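Local coordinates for protein 28 kDa product (Pseudomonas syringae pv. phaseolicola, PDB 1UKF) that acts inside infected plant cells as a papain-like cysteine protease that is essential during infection of specific bean cultivars and Arabidopsis, at residues A[54-62]-A[74-85]. Residues are numbered along the deposited sequence; the frame is centred on the assembly and turned at random.
Sequences RHQVYNDAL and FFTASTAVIEDA
Y58 meets V81 and L62 meets A77 where the helical segments 54-62 and 74-84 run antiparallel, their axes 7.9 Å apart at an angle of 144°. That close approach rests on small residues: A61 CB presses on A80 CB at 3.3 Å, an unusually tight contact, and the A77 methyl faces L62 CB. Y58 is the knob, set among F74, A77, S78 and V81. With CG anti to the backbone N (chi1 173°), its ring lies along the partner helix, taking A77 CB over one face in a CH-pi contact, 3.9 Å from the ring centroid, with S78 OG at the edge. Its OH meets the rim of the F74 ring at CD2 (3.7 Å), while L62 CD1 sits over a face of that phenyl in a second CH-pi contact. Toward R54 the junction becomes mixed: V57 lays its methyls on the D84 side chain, one water bridges R54 NH1 to D84 OD2 and V81 O, and a second links NH1 to D84 O. R54 NE makes its salt bridge with E24 instead, on helix 18-27. This helical hairpin of the papain-like fold packs against that helix, which carries catalytic C18, while F75, S78 and I82 rest on the central antiparallel sheet.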
loop_
_atom_site.group_PDB
_atom_site.type_symbol
_atom_site.label_atom_id
_atom_site.label_comp_id
_atom_site.label_asym_id
_atom_site.label_seq_id
_atom_site.Cartn_x
_atom_site.Cartn_y
_atom_site.Cartn_z
ATOM N N ARG A 54 -11.953 8.527 -1.777
ATOM C CA ARG A 54 -10.543 8.874 -1.685
ATOM C C ARG A 54 -9.856 8.577 -3.010
ATOM O O ARG A 54 -8.972 9.321 -3.436
ATOM C CB ARG A 54 -9.853 8.091 -0.566
ATOM C CG ARG A 54 -10.357 8.416 0.833
ATOM C CD ARG A 54 -9.481 7.756 1.893
ATOM N NE ARG A 54 -10.068 7.825 3.231
ATOM C CZ ARG A 54 -10.126 8.923 3.980
ATOM N NH1 ARG A 54 -9.626 10.068 3.538
ATOM N NH2 ARG A 54 -10.698 8.873 5.178
ATOM N N HIS A 55 -10.258 7.498 -3.674
ATOM C CA HIS A 55 -9.637 7.172 -4.944
ATOM C C HIS A 55 -9.960 8.250 -5.976
ATOM O O HIS A 55 -9.182 8.488 -6.903
ATOM C CB HIS A 55 -10.091 5.805 -5.451
ATOM C CG HIS A 55 -9.138 5.199 -6.428
ATOM N ND1 HIS A 55 -7.899 4.727 -6.051
ATOM C CD2 HIS A 55 -9.198 5.075 -7.774
ATOM C CE1 HIS A 55 -7.235 4.341 -7.127
ATOM N NE2 HIS A 55 -8.000 4.543 -8.185
ATOM N N GLN A 56 -11.112 8.898 -5.824
ATOM C CA GLN A 56 -11.485 9.968 -6.738
ATOM C C GLN A 56 -10.560 11.162 -6.507
ATOM O O GLN A 56 -10.239 11.891 -7.445
ATOM C CB GLN A 56 -12.946 10.375 -6.534
ATOM C CG GLN A 56 -13.943 9.292 -6.913
ATOM C CD GLN A 56 -15.334 9.849 -7.141
ATOM O OE1 GLN A 56 -15.794 10.720 -6.406
ATOM N NE2 GLN A 56 -16.015 9.342 -8.162
ATOM N N VAL A 57 -10.135 11.365 -5.261
ATOM C CA VAL A 57 -9.204 12.449 -4.956
ATOM C C VAL A 57 -7.901 12.118 -5.689
ATOM O O VAL A 57 -7.277 12.988 -6.293
ATOM C CB VAL A 57 -8.937 12.557 -3.436
ATOM C CG1 VAL A 57 -7.822 13.555 -3.173
ATOM C CG2 VAL A 57 -10.203 12.992 -2.714
ATOM N N TYR A 58 -7.494 10.853 -5.628
ATOM C CA TYR A 58 -6.289 10.391 -6.310
ATOM C C TYR A 58 -6.418 10.633 -7.819
ATOM O O TYR A 58 -5.516 11.197 -8.443
ATOM C CB TYR A 58 -6.082 8.895 -6.045
ATOM C CG TYR A 58 -4.962 8.266 -6.843
ATOM C CD1 TYR A 58 -3.641 8.330 -6.404
ATOM C CD2 TYR A 58 -5.227 7.618 -8.047
ATOM C CE1 TYR A 58 -2.609 7.762 -7.147
ATOM C CE2 TYR A 58 -4.203 7.048 -8.797
ATOM C CZ TYR A 58 -2.899 7.123 -8.342
ATOM O OH TYR A 58 -1.884 6.562 -9.089
ATOM N N ASN A 59 -7.541 10.206 -8.396
ATOM C CA ASN A 59 -7.778 10.374 -9.829
ATOM C C ASN A 59 -7.814 11.837 -10.246
ATOM O O ASN A 59 -7.283 12.194 -11.299
ATOM C CB ASN A 59 -9.094 9.717 -10.256
ATOM C CG ASN A 59 -9.022 8.207 -10.263
ATOM O OD1 ASN A 59 -7.948 7.625 -10.409
ATOM N ND2 ASN A 59 -10.175 7.562 -10.130
ATOM N N ASP A 60 -8.454 12.678 -9.436
ATOM C CA ASP A 60 -8.538 14.105 -9.742
ATOM C C ASP A 60 -7.139 14.702 -9.797
ATOM O O ASP A 60 -6.815 15.466 -10.706
ATOM C CB ASP A 60 -9.354 14.849 -8.678
ATOM C CG ASP A 60 -10.833 14.511 -8.721
ATOM O OD1 ASP A 60 -11.279 13.871 -9.697
ATOM O OD2 ASP A 60 -11.550 14.900 -7.775
ATOM N N ALA A 61 -6.312 14.351 -8.818
ATOM C CA ALA A 61 -4.947 14.864 -8.770
ATOM C C ALA A 61 -4.113 14.325 -9.928
ATOM O O ALA A 61 -3.282 15.043 -10.487
ATOM C CB ALA A 61 -4.294 14.503 -7.444
ATOM N N LEU A 62 -4.334 13.068 -10.296
ATOM C CA LEU A 62 -3.589 12.475 -11.400
ATOM C C LEU A 62 -3.968 13.148 -12.715
ATOM O O LEU A 62 -3.096 13.499 -13.510
ATOM C CB LEU A 62 -3.856 10.970 -11.493
ATOM C CG LEU A 62 -3.136 10.242 -12.635
ATOM C CD1 LEU A 62 -1.632 10.449 -12.525
ATOM C CD2 LEU A 62 -3.474 8.760 -12.586
ATOM N N PHE A 74 2.329 10.523 -10.900
ATOM C CA PHE A 74 1.878 9.517 -9.950
ATOM C C PHE A 74 2.318 9.848 -8.529
ATOM O O PHE A 74 1.589 9.583 -7.578
ATOM C CB PHE A 74 2.349 8.126 -10.380
ATOM C CG PHE A 74 1.802 7.701 -11.715
ATOM C CD1 PHE A 74 2.557 7.844 -12.874
ATOM C CD2 PHE A 74 0.504 7.214 -11.822
ATOM C CE1 PHE A 74 2.031 7.513 -14.118
ATOM C CE2 PHE A 74 -0.034 6.880 -13.063
ATOM C CZ PHE A 74 0.732 7.030 -14.214
ATOM N N PHE A 75 3.504 10.435 -8.381
ATOM C CA PHE A 75 3.969 10.834 -7.059
ATOM C C PHE A 75 3.046 11.947 -6.579
ATOM O O PHE A 75 2.688 12.011 -5.409
ATOM C CB PHE A 75 5.410 11.360 -7.110
ATOM C CG PHE A 75 6.461 10.280 -7.134
ATOM C CD1 PHE A 75 7.802 10.608 -6.966
ATOM C CD2 PHE A 75 6.117 8.943 -7.331
ATOM C CE1 PHE A 75 8.787 9.625 -6.994
ATOM C CE2 PHE A 75 7.099 7.952 -7.361
ATOM C CZ PHE A 75 8.435 8.297 -7.192
ATOM N N THR A 76 2.660 12.826 -7.497
ATOM C CA THR A 76 1.777 13.934 -7.165
ATOM C C THR A 76 0.400 13.430 -6.734
ATOM O O THR A 76 -0.155 13.896 -5.738
ATOM C CB THR A 76 1.631 14.886 -8.370
ATOM O OG1 THR A 76 2.904 15.478 -8.656
ATOM C CG2 THR A 76 0.614 15.982 -8.078
ATOM N N ALA A 77 -0.144 12.471 -7.477
ATOM C CA ALA A 77 -1.455 11.909 -7.167
ATOM C C ALA A 77 -1.457 11.171 -5.826
ATOM O O ALA A 77 -2.378 11.330 -5.025
ATOM C CB ALA A 77 -1.896 10.972 -8.288
ATOM N N SER A 78 -0.429 10.362 -5.586
ATOM C CA SER A 78 -0.335 9.620 -4.336
ATOM C C SER A 78 -0.198 10.581 -3.162
ATOM O O SER A 78 -0.759 10.351 -2.088
ATOM C CB SER A 78 0.856 8.662 -4.375
ATOM O OG SER A 78 0.622 7.619 -5.300
ATOM N N THR A 79 0.548 11.660 -3.364
ATOM C CA THR A 79 0.723 12.651 -2.310
ATOM C C THR A 79 -0.614 13.332 -2.018
ATOM O O THR A 79 -0.949 13.586 -0.864
ATOM C CB THR A 79 1.761 13.720 -2.717
ATOM O OG1 THR A 79 3.032 13.093 -2.920
ATOM C CG2 THR A 79 1.899 14.781 -1.633
ATOM N N ALA A 80 -1.381 13.610 -3.065
ATOM C CA ALA A 80 -2.671 14.269 -2.911
ATOM C C ALA A 80 -3.657 13.447 -2.089
ATOM O O ALA A 80 -4.341 13.982 -1.218
ATOM C CB ALA A 80 -3.270 14.582 -4.282
ATOM N N VAL A 81 -3.731 12.144 -2.347
ATOM C CA VAL A 81 -4.673 11.323 -1.601
ATOM C C VAL A 81 -4.292 11.178 -0.131
ATOM O O VAL A 81 -5.172 11.149 0.730
ATOM C CB VAL A 81 -4.869 9.926 -2.259
ATOM C CG1 VAL A 81 -3.621 9.072 -2.112
ATOM C CG2 VAL A 81 -6.083 9.236 -1.646
ATOM N N ILE A 82 -3.002 11.112 0.182
ATOM C CA ILE A 82 -2.643 10.989 1.591
ATOM C C ILE A 82 -2.812 12.320 2.323
ATOM O O ILE A 82 -3.165 12.335 3.503
ATOM C CB ILE A 82 -1.205 10.404 1.795
ATOM C CG1 ILE A 82 -0.130 11.350 1.262
ATOM C CG2 ILE A 82 -1.114 9.041 1.127
ATOM C CD1 ILE A 82 0.361 12.355 2.292
ATOM N N GLU A 83 -2.589 13.437 1.635
ATOM C CA GLU A 83 -2.765 14.741 2.277
ATOM C C GLU A 83 -4.249 14.992 2.534
ATOM O O GLU A 83 -4.620 15.593 3.542
ATOM C CB GLU A 83 -2.189 15.861 1.413
ATOM C CG GLU A 83 -0.688 15.770 1.239
ATOM C CD GLU A 83 -0.095 16.999 0.584
ATOM O OE1 GLU A 83 -0.777 17.609 -0.266
ATOM O OE2 GLU A 83 1.059 17.345 0.912
ATOM N N ASP A 84 -5.095 14.521 1.624
ATOM C CA ASP A 84 -6.537 14.678 1.765
ATOM C C ASP A 84 -7.016 13.938 3.010
ATOM O O ASP A 84 -8.014 14.321 3.625
ATOM C CB ASP A 84 -7.253 14.115 0.534
ATOM C CG ASP A 84 -8.764 14.112 0.684
ATOM O OD1 ASP A 84 -9.370 15.204 0.670
ATOM O OD2 ASP A 84 -9.346 13.015 0.819
ATOM N N ALA A 85 -6.299 12.877 3.373
ATOM C CA ALA A 85 -6.636 12.061 4.534
ATOM C C ALA A 85 -6.066 12.615 5.838
ATOM O O ALA A 85 -6.234 12.011 6.900
ATOM C CB ALA A 85 -6.149 10.633 4.320
HETATM O O HOH W 1 -7.988 10.739 1.217
HETATM O O HOH W 2 -10.228 12.474 5.002
HETATM O O HOH W 3 1.037 6.143 -7.583
#